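Local atomic coordinates of sulfate adenylyltransferase (Allochromatium vinosum, PDB entry 4DNX), a protein that catalyses the transfer of the adenylyl group of ATP to sulfate, forming adenosine 5'-phosphosulfate and diphosphate. Residues S26-L31 with L112-V117; L164-F169 with F177-E182; R201-R206 with Q385-Y390; V224-L229 with A245-M250. All coordinates share one frame; numbering follows the deposited sequence.

Contact 1 of 4, residues S26-L31 with L112-V117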
loop_
_atom_site.group_PDB
_atom_site.type_symbol
_atom_site.label_atom_id
_atom_site.label_comp_id
_atom_site.label_asym_id
_atom_site.label_seq_id
_atom_site.Cartn_x
_atom_site.Cartn_y
_atom_site.Cartn_z
ATOM N N SER A 26 18.759 -6.653 11.418
ATOM C CA SER A 26 20.179 -6.672 11.769
ATOM C C SER A 26 20.620 -8.052 12.213
ATOM O O SER A 26 21.671 -8.552 11.772
ATOM C CB SER A 26 20.461 -5.660 12.882
ATOM O OG SER A 26 20.613 -4.380 12.320
ATOM N N GLU A 27 19.825 -8.666 13.084
ATOM C CA GLU A 27 20.103 -10.014 13.603
ATOM C C GLU A 27 20.170 -11.041 12.485
ATOM O O GLU A 27 21.025 -11.934 12.514
ATOM C CB GLU A 27 19.001 -10.452 14.575
ATOM C CG GLU A 27 19.326 -11.729 15.343
ATOM C CD GLU A 27 18.164 -12.287 16.172
ATOM O OE1 GLU A 27 17.081 -11.651 16.229
ATOM O OE2 GLU A 27 18.335 -13.393 16.768
ATOM N N ALA A 28 19.238 -10.926 11.545
ATOM C CA ALA A 28 19.115 -11.925 10.489
ATOM C C ALA A 28 20.361 -12.006 9.607
ATOM O O ALA A 28 20.635 -13.073 9.026
ATOM C CB ALA A 28 17.839 -11.674 9.640
ATOM N N GLU A 29 21.143 -10.921 9.524
ATOM C CA GLU A 29 22.336 -10.923 8.652
ATOM C C GLU A 29 23.478 -11.824 9.191
ATOM O O GLU A 29 24.421 -12.164 8.452
ATOM C CB GLU A 29 22.810 -9.492 8.327
ATOM C CG GLU A 29 21.815 -8.664 7.445
ATOM C CD GLU A 29 21.323 -9.373 6.130
ATOM O OE1 GLU A 29 22.103 -10.137 5.500
ATOM O OE2 GLU A 29 20.163 -9.133 5.707
ATOM N N SER A 30 23.399 -12.209 10.470
ATOM C CA SER A 30 24.357 -13.125 11.048
ATOM C C SER A 30 23.803 -14.519 11.367
ATOM O O SER A 30 24.523 -15.369 11.888
ATOM C CB SER A 30 24.956 -12.521 12.318
ATOM O OG SER A 30 25.700 -11.360 11.983
ATOM N N LEU A 31 22.522 -14.747 11.117
ATOM C CA LEU A 31 21.913 -16.041 11.395
ATOM C C LEU A 31 22.283 -17.074 10.296
ATOM O O LEU A 31 22.483 -16.679 9.131
ATOM C CB LEU A 31 20.368 -15.899 11.409
ATOM C CG LEU A 31 19.738 -15.238 12.646
ATOM C CD1 LEU A 31 18.215 -15.124 12.480
ATOM C CD2 LEU A 31 20.100 -16.009 13.914
ATOM N N LEU A 112 13.636 -12.754 4.052
ATOM C CA LEU A 112 12.171 -12.539 4.010
ATOM C C LEU A 112 11.556 -12.661 5.425
ATOM O O LEU A 112 10.624 -11.923 5.783
ATOM C CB LEU A 112 11.523 -13.567 3.061
ATOM C CG LEU A 112 10.004 -13.675 2.970
ATOM C CD1 LEU A 112 9.392 -12.359 2.517
ATOM C CD2 LEU A 112 9.582 -14.807 2.030
ATOM N N ALA A 113 12.121 -13.545 6.259
ATOM C CA ALA A 113 11.517 -13.813 7.591
ATOM C C ALA A 113 12.593 -14.434 8.471
ATOM O O ALA A 113 13.601 -14.923 7.974
ATOM C CB ALA A 113 10.329 -14.806 7.473
ATOM N N VAL A 114 12.358 -14.342 9.782
ATOM C CA VAL A 114 13.185 -15.016 10.781
ATOM C C VAL A 114 12.306 -16.117 11.392
ATOM O O VAL A 114 11.133 -15.886 11.700
ATOM C CB VAL A 114 13.623 -13.994 11.870
ATOM C CG1 VAL A 114 14.361 -14.696 12.999
ATOM C CG2 VAL A 114 14.517 -12.941 11.261
ATOM N N MET A 115 12.870 -17.302 11.595
ATOM C CA MET A 115 12.071 -18.437 12.060
ATOM C C MET A 115 12.708 -19.036 13.288
ATOM O O MET A 115 13.931 -19.170 13.335
ATOM C CB MET A 115 12.020 -19.501 10.954
ATOM C CG MET A 115 11.215 -20.716 11.317
ATOM S SD MET A 115 11.124 -21.729 9.786
ATOM C CE MET A 115 10.152 -23.053 10.416
ATOM N N ASP A 116 11.890 -19.356 14.297
ATOM C CA ASP A 116 12.371 -20.189 15.418
ATOM C C ASP A 116 12.034 -21.617 15.079
ATOM O O ASP A 116 10.848 -21.986 14.986
ATOM C CB ASP A 116 11.729 -19.753 16.750
ATOM C CG ASP A 116 12.177 -18.374 17.153
ATOM O OD1 ASP A 116 13.395 -18.196 17.361
ATOM O OD2 ASP A 116 11.336 -17.441 17.184
ATOM N N VAL A 117 13.070 -22.426 14.858
ATOM C CA VAL A 117 12.841 -23.783 14.395
ATOM C C VAL A 117 12.525 -24.699 15.587
ATOM O O VAL A 117 13.364 -24.848 16.506
ATOM C CB VAL A 117 14.052 -24.297 13.600
ATOM C CG1 VAL A 117 13.858 -25.765 13.224
ATOM C CG2 VAL A 117 14.255 -23.417 12.367
#
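Ala28 and Leu31 meet one strand residue, Val114, and between them they take up both of its methyl groups. Glu27, near the end of helix 18-28, turns its carboxylate to Arg98: OE2 forms a salt bridge with it, and Arg98 also pairs with Asp116 OD1; one arginine of strand 98-102 thus links the acidic groups of both segments. At Ala28 the short side chain aims at the strand, and CB rests 3.9 Å from Val114 CG2. A type I turn from Ala28 to Leu31 follows, closed by Leu31 N on Ala28 O at 3.3 Å, and it brings the next apolar side chain round to the same valine. Leu31 crosses Val114 at about a right angle, its CD1 lying 3.9 Å from Val114 CG1. With CG1 anti to the backbone N (chi1 174°) and CG2 beside that N, Val114 spreads its fork so that each branch serves a different partner. Just before this valine the strand carries a classic bulge, Leu112 and Ala113 standing opposite the single Leu101. Across the two segments the contact is purely apolar and small; shape fit and burial hold it, with the charged groups paired through Arg98 beside it.

Contact 2 of 4, residues L164-F169 with F177-E182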
loop_
_atom_site.group_PDB
_atom_site.type_symbol
_atom_site.label_atom_id
_atom_site.label_comp_id
_atom_site.label_asym_id
_atom_site.label_seq_id
_atom_site.Cartn_x
_atom_site.Cartn_y
_atom_site.Cartn_z
ATOM N N LEU A 164 9.556 -9.895 7.574
ATOM C CA LEU A 164 10.227 -8.599 7.497
ATOM C C LEU A 164 9.807 -7.765 6.287
ATOM O O LEU A 164 10.013 -6.547 6.240
ATOM C CB LEU A 164 11.765 -8.793 7.500
ATOM C CG LEU A 164 12.288 -9.482 8.765
ATOM C CD1 LEU A 164 13.821 -9.502 8.676
ATOM C CD2 LEU A 164 11.867 -8.751 10.040
ATOM N N ASN A 165 9.262 -8.435 5.284
ATOM C CA ASN A 165 8.779 -7.727 4.071
ATOM C C ASN A 165 7.827 -8.607 3.310
ATOM O O ASN A 165 7.579 -9.786 3.687
ATOM C CB ASN A 165 9.941 -7.268 3.171
ATOM C CG ASN A 165 10.816 -8.416 2.712
ATOM O OD1 ASN A 165 10.399 -9.238 1.887
ATOM N ND2 ASN A 165 12.038 -8.483 3.264
ATOM N N PHE A 166 7.238 -8.025 2.255
ATOM C CA PHE A 166 6.278 -8.765 1.426
ATOM C C PHE A 166 6.819 -9.078 0.065
ATOM O O PHE A 166 6.038 -9.214 -0.907
ATOM C CB PHE A 166 4.974 -7.967 1.351
ATOM C CG PHE A 166 4.352 -7.744 2.724
ATOM C CD1 PHE A 166 3.961 -8.834 3.495
ATOM C CD2 PHE A 166 4.097 -6.470 3.216
ATOM C CE1 PHE A 166 3.385 -8.673 4.759
ATOM C CE2 PHE A 166 3.480 -6.307 4.494
ATOM C CZ PHE A 166 3.128 -7.396 5.257
ATOM N N SER A 167 8.135 -9.226 -0.006
ATOM C CA SER A 167 8.781 -9.754 -1.240
ATOM C C SER A 167 8.532 -8.789 -2.451
ATOM O O SER A 167 8.256 -7.556 -2.300
ATOM C CB SER A 167 8.303 -11.209 -1.451
ATOM O OG SER A 167 9.010 -11.887 -2.523
ATOM N N TYR A 168 8.592 -9.344 -3.667
ATOM C CA TYR A 168 8.428 -8.577 -4.862
ATOM C C TYR A 168 6.972 -8.185 -5.063
ATOM O O TYR A 168 6.690 -7.283 -5.884
ATOM C CB TYR A 168 8.954 -9.382 -6.084
ATOM C CG TYR A 168 8.076 -10.532 -6.495
ATOM C CD1 TYR A 168 8.252 -11.810 -5.947
ATOM C CD2 TYR A 168 7.098 -10.358 -7.466
ATOM C CE1 TYR A 168 7.430 -12.891 -6.336
ATOM C CE2 TYR A 168 6.272 -11.386 -7.824
ATOM C CZ TYR A 168 6.461 -12.651 -7.306
ATOM O OH TYR A 168 5.648 -13.684 -7.707
ATOM N N PHE A 169 6.046 -8.798 -4.322
ATOM C CA PHE A 169 4.624 -8.468 -4.523
ATOM C C PHE A 169 4.378 -6.994 -4.159
ATOM O O PHE A 169 3.570 -6.301 -4.812
ATOM C CB PHE A 169 3.737 -9.354 -3.644
ATOM C CG PHE A 169 3.914 -10.836 -3.901
ATOM C CD1 PHE A 169 3.536 -11.394 -5.142
ATOM C CD2 PHE A 169 4.490 -11.662 -2.950
ATOM C CE1 PHE A 169 3.667 -12.780 -5.389
ATOM C CE2 PHE A 169 4.654 -13.055 -3.186
ATOM C CZ PHE A 169 4.241 -13.618 -4.413
ATOM N N PHE A 177 -0.827 -3.945 -4.024
ATOM C CA PHE A 177 -0.621 -4.931 -2.987
ATOM C C PHE A 177 -1.166 -4.409 -1.670
ATOM O O PHE A 177 -0.851 -3.273 -1.299
ATOM C CB PHE A 177 0.859 -5.310 -2.791
ATOM C CG PHE A 177 1.060 -6.276 -1.674
ATOM C CD1 PHE A 177 0.884 -7.653 -1.874
ATOM C CD2 PHE A 177 1.335 -5.800 -0.356
ATOM C CE1 PHE A 177 1.037 -8.555 -0.806
ATOM C CE2 PHE A 177 1.423 -6.702 0.732
ATOM C CZ PHE A 177 1.313 -8.077 0.489
ATOM N N ARG A 178 -1.983 -5.256 -1.005
ATOM C CA ARG A 178 -2.584 -4.903 0.311
ATOM C C ARG A 178 -2.541 -6.095 1.237
ATOM O O ARG A 178 -2.699 -7.225 0.806
ATOM C CB ARG A 178 -4.083 -4.570 0.152
ATOM C CG ARG A 178 -4.280 -3.300 -0.535
ATOM C CD ARG A 178 -4.068 -2.098 0.388
ATOM N NE ARG A 178 -4.528 -0.938 -0.345
ATOM C CZ ARG A 178 -3.863 -0.351 -1.343
ATOM N NH1 ARG A 178 -2.646 -0.771 -1.713
ATOM N NH2 ARG A 178 -4.415 0.686 -1.966
ATOM N N THR A 179 -2.344 -5.812 2.514
ATOM C CA THR A 179 -2.489 -6.831 3.536
ATOM C C THR A 179 -3.960 -7.037 3.840
ATOM O O THR A 179 -4.797 -6.154 3.556
ATOM C CB THR A 179 -1.778 -6.416 4.850
ATOM O OG1 THR A 179 -2.358 -5.194 5.356
ATOM C CG2 THR A 179 -0.266 -6.225 4.582
ATOM N N ALA A 180 -4.286 -8.183 4.447
ATOM C CA ALA A 180 -5.678 -8.402 4.936
ATOM C C ALA A 180 -5.999 -7.346 6.007
ATOM O O ALA A 180 -7.150 -6.906 6.124
ATOM C CB ALA A 180 -5.803 -9.786 5.572
ATOM N N VAL A 181 -4.992 -6.963 6.797
ATOM C CA VAL A 181 -5.143 -5.963 7.844
ATOM C C VAL A 181 -5.648 -4.629 7.228
ATOM O O VAL A 181 -6.630 -4.030 7.724
ATOM C CB VAL A 181 -3.804 -5.755 8.613
ATOM C CG1 VAL A 181 -3.884 -4.530 9.536
ATOM C CG2 VAL A 181 -3.406 -7.069 9.376
ATOM N N GLU A 182 -5.013 -4.206 6.142
ATOM C CA GLU A 182 -5.363 -2.886 5.565
ATOM C C GLU A 182 -6.693 -2.959 4.802
ATOM O O GLU A 182 -7.453 -1.965 4.833
ATOM C CB GLU A 182 -4.248 -2.399 4.645
ATOM C CG GLU A 182 -4.463 -0.962 4.043
ATOM C CD GLU A 182 -4.745 0.171 5.075
ATOM O OE1 GLU A 182 -4.453 0.039 6.293
ATOM O OE2 GLU A 182 -5.231 1.250 4.633
#
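Phe169 and Phe177 bring the two backbones closest, with CA atoms 6.5 Å apart, where the first turn of helix 167-172 faces the extended chain that leads into helix 180-190. Phe177 is the hub. Its CG lies anti to the backbone N (chi1 177°), which carries the ring out to the first segment, where Phe169 and Phe166 meet different ends of it from the same side of the ring plane. CB of Phe169 sits 3.8 Å from Phe177 CD1, and Phe177 CB lies 3.5 Å from the carbonyl oxygen Phe169 O. At the CE2-CZ end Phe166 crosses Phe177 at about a right angle as a side chain; their ring centroids are 5.2 Å apart and the planes are inclined at 36°, an oblique pairing in which Phe177 CE2 comes within 3.7 Å of Phe166 CD2. The far end of the Phe166 ring is met by the methyl of Thr179, CG2 lying 3.7 Å from Phe166 CZ. Thr179 therefore works with both branches: CG2 joins the aromatic cluster, while OG1 accepts from Glu182 N at 2.9 Å and also bonds to Asp175 of the second subunit. Val45 of helix 38-48 and Phe14 add to the packing around Phe166, and Arg178 and Glu182 form reciprocal salt bridges with Glu182 and Arg178 of the second subunit. Together these features make a buried aromatic junction between the PUA-like part of the chain and the ATP-sulfurylase part, bordering the dimer interface, with Thr179 as the classic N-cap of helix 180-190.

Contact 3 of 4, residues R201-R206 with Q385-Y390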
loop_
_atom_site.group_PDB
_atom_site.type_symbol
_atom_site.label_atom_id
_atom_site.label_comp_id
_atom_site.label_asym_id
_atom_site.label_seq_id
_atom_site.Cartn_x
_atom_site.Cartn_y
_atom_site.Cartn_z
ATOM N N ARG A 201 -7.066 -12.189 -12.449
ATOM C CA ARG A 201 -5.697 -11.764 -12.759
ATOM C C ARG A 201 -5.609 -11.014 -14.072
ATOM O O ARG A 201 -4.528 -10.543 -14.462
ATOM C CB ARG A 201 -4.664 -12.914 -12.688
ATOM C CG ARG A 201 -4.907 -14.046 -13.599
ATOM C CD ARG A 201 -3.854 -15.150 -13.356
ATOM N NE ARG A 201 -4.181 -16.358 -14.116
ATOM C CZ ARG A 201 -5.056 -17.293 -13.732
ATOM N NH1 ARG A 201 -5.712 -17.184 -12.579
ATOM N NH2 ARG A 201 -5.279 -18.351 -14.503
ATOM N N ASN A 202 -6.737 -10.911 -14.768
ATOM C CA ASN A 202 -6.755 -10.104 -15.975
ATOM C C ASN A 202 -7.852 -9.017 -16.005
ATOM O O ASN A 202 -8.651 -8.928 -15.056
ATOM C CB ASN A 202 -6.713 -10.991 -17.218
ATOM C CG ASN A 202 -5.290 -11.450 -17.515
ATOM O OD1 ASN A 202 -4.322 -10.627 -17.581
ATOM N ND2 ASN A 202 -5.126 -12.750 -17.600
ATOM N N PRO A 203 -7.838 -8.158 -17.034
ATOM C CA PRO A 203 -8.896 -7.145 -17.176
ATOM C C PRO A 203 -10.292 -7.722 -17.124
ATOM O O PRO A 203 -10.526 -8.862 -17.552
ATOM C CB PRO A 203 -8.628 -6.521 -18.542
ATOM C CG PRO A 203 -7.119 -6.720 -18.737
ATOM C CD PRO A 203 -6.904 -8.120 -18.175
ATOM N N MET A 204 -11.223 -6.936 -16.599
ATOM C CA MET A 204 -12.595 -7.409 -16.466
ATOM C C MET A 204 -13.428 -6.773 -17.581
ATOM O O MET A 204 -13.505 -5.548 -17.683
ATOM C CB MET A 204 -13.128 -7.008 -15.094
ATOM C CG MET A 204 -12.512 -7.853 -13.964
ATOM S SD MET A 204 -12.940 -7.118 -12.379
ATOM C CE MET A 204 -14.735 -7.341 -12.369
ATOM N N HIS A 205 -13.989 -7.616 -18.454
ATOM C CA HIS A 205 -14.934 -7.152 -19.447
ATOM C C HIS A 205 -16.355 -7.229 -18.906
ATOM O O HIS A 205 -16.555 -7.423 -17.685
ATOM C CB HIS A 205 -14.686 -7.899 -20.768
ATOM C CG HIS A 205 -13.369 -7.522 -21.347
ATOM N ND1 HIS A 205 -13.144 -6.286 -21.913
ATOM C CD2 HIS A 205 -12.170 -8.150 -21.313
ATOM C CE1 HIS A 205 -11.874 -6.192 -22.266
ATOM N NE2 HIS A 205 -11.266 -7.319 -21.928
ATOM N N ARG A 206 -17.328 -6.969 -19.765
ATOM C CA ARG A 206 -18.689 -6.779 -19.273
ATOM C C ARG A 206 -19.260 -7.971 -18.543
ATOM O O ARG A 206 -20.084 -7.799 -17.625
ATOM C CB ARG A 206 -19.622 -6.279 -20.384
ATOM C CG ARG A 206 -19.979 -4.857 -20.100
ATOM C CD ARG A 206 -21.029 -4.331 -21.056
ATOM N NE ARG A 206 -22.355 -4.718 -20.588
ATOM C CZ ARG A 206 -23.487 -4.389 -21.206
ATOM N NH1 ARG A 206 -23.451 -3.681 -22.326
ATOM N NH2 ARG A 206 -24.654 -4.788 -20.718
ATOM N N GLN A 385 -10.413 0.555 -25.422
ATOM C CA GLN A 385 -9.393 1.464 -25.960
ATOM C C GLN A 385 -8.027 1.262 -25.270
ATOM O O GLN A 385 -6.976 1.254 -25.949
ATOM C CB GLN A 385 -9.795 2.931 -25.871
ATOM C CG GLN A 385 -8.960 3.813 -26.748
ATOM C CD GLN A 385 -9.152 3.451 -28.231
ATOM O OE1 GLN A 385 -10.287 3.385 -28.724
ATOM N NE2 GLN A 385 -8.053 3.150 -28.917
ATOM N N ILE A 386 -8.059 1.107 -23.957
ATOM C CA ILE A 386 -6.832 0.900 -23.158
ATOM C C ILE A 386 -6.076 -0.345 -23.670
ATOM O O ILE A 386 -4.860 -0.291 -23.947
ATOM C CB ILE A 386 -7.141 0.808 -21.679
ATOM C CG1 ILE A 386 -7.428 2.212 -21.134
ATOM C CG2 ILE A 386 -5.983 0.100 -20.862
ATOM C CD1 ILE A 386 -8.017 2.181 -19.739
ATOM N N LEU A 387 -6.823 -1.430 -23.848
ATOM C CA LEU A 387 -6.239 -2.683 -24.365
ATOM C C LEU A 387 -5.782 -2.560 -25.837
ATOM O O LEU A 387 -4.692 -3.036 -26.204
ATOM C CB LEU A 387 -7.206 -3.851 -24.152
ATOM C CG LEU A 387 -7.353 -4.134 -22.635
ATOM C CD1 LEU A 387 -8.511 -5.045 -22.352
ATOM C CD2 LEU A 387 -6.026 -4.723 -22.086
ATOM N N MET A 388 -6.575 -1.911 -26.690
ATOM C CA MET A 388 -6.186 -1.779 -28.106
ATOM C C MET A 388 -4.927 -0.954 -28.245
ATOM O O MET A 388 -4.080 -1.240 -29.102
ATOM C CB MET A 388 -7.306 -1.169 -28.945
ATOM C CG MET A 388 -8.371 -2.196 -29.183
ATOM S SD MET A 388 -9.655 -1.674 -30.284
ATOM C CE MET A 388 -10.444 -0.471 -29.206
ATOM N N ASP A 389 -4.795 0.053 -27.377
ATOM C CA ASP A 389 -3.639 0.944 -27.422
ATOM C C ASP A 389 -2.408 0.158 -27.020
ATOM O O ASP A 389 -1.359 0.303 -27.678
ATOM C CB ASP A 389 -3.823 2.167 -26.509
ATOM C CG ASP A 389 -4.721 3.242 -27.131
ATOM O OD1 ASP A 389 -5.172 3.094 -28.282
ATOM O OD2 ASP A 389 -5.017 4.230 -26.429
ATOM N N TYR A 390 -2.565 -0.698 -26.004
ATOM C CA TYR A 390 -1.508 -1.586 -25.556
ATOM C C TYR A 390 -1.079 -2.524 -26.699
ATOM O O TYR A 390 0.105 -2.568 -27.040
ATOM C CB TYR A 390 -1.908 -2.385 -24.326
ATOM C CG TYR A 390 -1.023 -3.580 -24.119
ATOM C CD1 TYR A 390 0.319 -3.406 -23.779
ATOM C CD2 TYR A 390 -1.510 -4.874 -24.325
ATOM C CE1 TYR A 390 1.168 -4.503 -23.609
ATOM C CE2 TYR A 390 -0.674 -5.988 -24.157
ATOM C CZ TYR A 390 0.659 -5.785 -23.795
ATOM O OH TYR A 390 1.493 -6.868 -23.610
#
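Leu387, on helix 381-393, pushes its forked end against two side chains of the loop 201-206, His205 and Pro203, and the two branches are not equally tight. The closer branch is CD1, which meets the imidazole of His205 at the ring edge, near its plane, 3.6 Å from both CE1 and NE2. His205 and Leu387 approach from opposite directions; with CG of the histidine anti to its carbonyl carbon (chi1 -67°), the ring swings over to the helix although its CB does not point there. ND1, next to CE1 in the ring, is bonded to Ser379 OG, which probably helps to set the rotation of the imidazole. Val364 and Leu368 of helix 361-369 and Val383 also pack on the histidine, and Leu368 touches Leu387 as well. The loop follows strand 195-200 of the parallel five-stranded sheet, whose Rossmann-like fold carries such connections at the carboxyl ends of its strands. Its Arg-Asn-Pro-Met-His sequence is an ATP-sulfurylase signature leading into the HxxH nucleotidyltransferase motif, which in relatives binds ATP phosphates, and His205 stands at the N-cap position of helix 206-219. The looser part is Pro203, whose CG lies 4.0 Å from Leu387 CD2; the proline is partly exposed, and Ile238 also packs on it. Along the outer side of the helix, Gln385 and Asp389 are exposed and bond to each other one turn apart, NE2 to OD1 at 3.0 Å; Arg392 forms a salt bridge with that same oxygen.

Contact 4 of 4, residues V224-L229 with A245-M250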
loop_
_atom_site.group_PDB
_atom_site.type_symbol
_atom_site.label_atom_id
_atom_site.label_comp_id
_atom_site.label_asym_id
_atom_site.label_seq_id
_atom_site.Cartn_x
_atom_site.Cartn_y
_atom_site.Cartn_z
ATOM N N VAL A 224 -17.775 -4.151 -3.562
ATOM C CA VAL A 224 -16.980 -5.313 -4.027
ATOM C C VAL A 224 -15.484 -5.009 -3.893
ATOM O O VAL A 224 -15.025 -3.895 -4.193
ATOM C CB VAL A 224 -17.308 -5.683 -5.484
ATOM C CG1 VAL A 224 -17.075 -4.488 -6.450
ATOM C CG2 VAL A 224 -16.474 -6.897 -5.953
ATOM N N VAL A 225 -14.742 -5.992 -3.367
ATOM C CA VAL A 225 -13.293 -5.933 -3.350
ATOM C C VAL A 225 -12.861 -6.786 -4.551
ATOM O O VAL A 225 -13.192 -8.003 -4.581
ATOM C CB VAL A 225 -12.717 -6.529 -2.046
ATOM C CG1 VAL A 225 -11.158 -6.469 -2.133
ATOM C CG2 VAL A 225 -13.187 -5.711 -0.814
ATOM N N ILE A 226 -12.139 -6.164 -5.494
ATOM C CA ILE A 226 -11.581 -6.887 -6.679
ATOM C C ILE A 226 -10.189 -7.226 -6.167
ATOM O O ILE A 226 -9.387 -6.326 -5.888
ATOM C CB ILE A 226 -11.531 -5.979 -7.899
ATOM C CG1 ILE A 226 -12.980 -5.598 -8.332
ATOM C CG2 ILE A 226 -10.816 -6.740 -9.033
ATOM C CD1 ILE A 226 -13.115 -4.638 -9.524
ATOM N N HIS A 227 -9.940 -8.506 -5.967
ATOM C CA HIS A 227 -8.733 -8.967 -5.243
ATOM C C HIS A 227 -7.865 -9.625 -6.317
ATOM O O HIS A 227 -8.100 -10.774 -6.695
ATOM C CB HIS A 227 -9.187 -9.935 -4.147
ATOM C CG HIS A 227 -8.214 -10.060 -3.000
ATOM N ND1 HIS A 227 -8.033 -11.244 -2.317
ATOM C CD2 HIS A 227 -7.358 -9.175 -2.450
ATOM C CE1 HIS A 227 -7.134 -11.075 -1.357
ATOM N NE2 HIS A 227 -6.694 -9.827 -1.420
ATOM N N MET A 228 -6.882 -8.882 -6.805
ATOM C CA MET A 228 -6.106 -9.329 -7.979
ATOM C C MET A 228 -4.946 -10.219 -7.554
ATOM O O MET A 228 -4.271 -9.949 -6.534
ATOM C CB MET A 228 -5.572 -8.124 -8.771
ATOM C CG MET A 228 -6.713 -7.235 -9.519
ATOM S SD MET A 228 -5.992 -5.819 -10.355
ATOM C CE MET A 228 -5.169 -4.927 -9.008
ATOM N N LEU A 229 -4.738 -11.300 -8.298
ATOM C CA LEU A 229 -3.645 -12.196 -7.954
ATOM C C LEU A 229 -2.404 -11.585 -8.607
ATOM O O LEU A 229 -2.307 -11.520 -9.838
ATOM C CB LEU A 229 -3.938 -13.626 -8.449
ATOM C CG LEU A 229 -2.749 -14.601 -8.319
ATOM C CD1 LEU A 229 -2.072 -14.542 -6.918
ATOM C CD2 LEU A 229 -3.301 -15.974 -8.620
ATOM N N ALA A 245 -5.021 -0.110 -15.234
ATOM C CA ALA A 245 -5.767 0.978 -15.890
ATOM C C ALA A 245 -7.147 0.495 -16.363
ATOM O O ALA A 245 -8.150 1.204 -16.214
ATOM C CB ALA A 245 -4.997 1.519 -17.072
ATOM N N ALA A 246 -7.199 -0.704 -16.965
ATOM C CA ALA A 246 -8.500 -1.241 -17.426
ATOM C C ALA A 246 -9.501 -1.463 -16.287
ATOM O O ALA A 246 -10.676 -1.094 -16.407
ATOM C CB ALA A 246 -8.292 -2.565 -18.230
ATOM N N ILE A 247 -9.034 -2.044 -15.172
ATOM C CA ILE A 247 -9.906 -2.356 -14.029
ATOM C C ILE A 247 -10.351 -1.057 -13.367
ATOM O O ILE A 247 -11.542 -0.902 -13.011
ATOM C CB ILE A 247 -9.228 -3.332 -13.015
ATOM C CG1 ILE A 247 -9.157 -4.723 -13.686
ATOM C CG2 ILE A 247 -10.058 -3.458 -11.670
ATOM C CD1 ILE A 247 -8.436 -5.745 -12.917
ATOM N N ARG A 248 -9.407 -0.118 -13.220
ATOM C CA ARG A 248 -9.729 1.159 -12.537
ATOM C C ARG A 248 -10.668 1.997 -13.371
ATOM O O ARG A 248 -11.547 2.687 -12.823
ATOM C CB ARG A 248 -8.482 1.959 -12.217
ATOM C CG ARG A 248 -7.695 1.336 -11.076
ATOM C CD ARG A 248 -6.505 2.242 -10.796
ATOM N NE ARG A 248 -5.439 1.606 -10.003
ATOM C CZ ARG A 248 -5.488 1.396 -8.687
ATOM N NH1 ARG A 248 -6.571 1.713 -7.978
ATOM N NH2 ARG A 248 -4.435 0.863 -8.070
ATOM N N THR A 249 -10.509 1.932 -14.697
ATOM C CA THR A 249 -11.414 2.689 -15.581
ATOM C C THR A 249 -12.843 2.133 -15.521
ATOM O O THR A 249 -13.813 2.903 -15.537
ATOM C CB THR A 249 -10.884 2.709 -17.032
ATOM O OG1 THR A 249 -9.606 3.337 -17.041
ATOM C CG2 THR A 249 -11.812 3.523 -17.958
ATOM N N MET A 250 -12.969 0.812 -15.508
ATOM C CA MET A 250 -14.273 0.163 -15.344
ATOM C C MET A 250 -14.907 0.622 -14.023
ATOM O O MET A 250 -16.073 1.046 -13.980
ATOM C CB MET A 250 -14.125 -1.359 -15.389
ATOM C CG MET A 250 -15.382 -2.078 -14.906
ATOM S SD MET A 250 -15.088 -3.779 -14.413
ATOM C CE MET A 250 -14.319 -3.420 -12.806
#
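Ile247 and Ile226 bury the most surface here, and with Met228 they join helix 240-254 to strand 223-230. Ile247 points at the strand and divides its methyls between two strand residues. Its CG2 lies 3.9 Å from Ile226 CD1, and its CD1 reaches 3.5 Å from Met228 SD; in both pairs the chains lie alongside, pointing opposite ways. Ile226 holds CG1 anti to the carbonyl carbon (chi1 -65°) and runs extended from there, which carries CD1 out to the helix. The same methyl is met tip to tip by Met250 CE at 3.7 Å, from one turn further along the helix. Met228, two residues after Ile226 and therefore on the same strand face, is extended as far as its sulfur; the bend at chi3 (-59°) turns CE aside, and SD is the atom nearest Ile247. The axes of the short segments 224-229 and 245-250 approach to 11.7 Å, nearly antiparallel at 176°, as expected for the first strand and the helix of the beta-alpha-beta unit that continues into strand 260-266. His227 bonds to Arg284 and Tyr51, and Arg248 forms a salt bridge with Glu182 of the second subunit. Only apolar groups, methyls and a thioether chain, meet across the two segments, so the helix is seated on the sheet by close packing, and the polar links point to other parts of the molecule.

In the fold
From the N terminus, contact 1 closes the first loop, bringing the end of helix 18-28 to strand 111-116 of the mixed sheet in the PUA-like region. Contact 2 follows in series as a short closure, leading the chain from that region into the ATP-sulfurylase region; it touches contact 1 where Leu112 O probably accepts from Leu164 N. Contact 3 spans the longest loop, from the connection after strand 195-200 to the C-terminal helix 381-393. Contact 4 is nested inside it and ties a strand of the parallel sheet to its following helix. Contacts 3 and 4 pack directly, Met204 against Ile226 and Met250, whereas contacts 1 and 3 have centres about 42 Å apart.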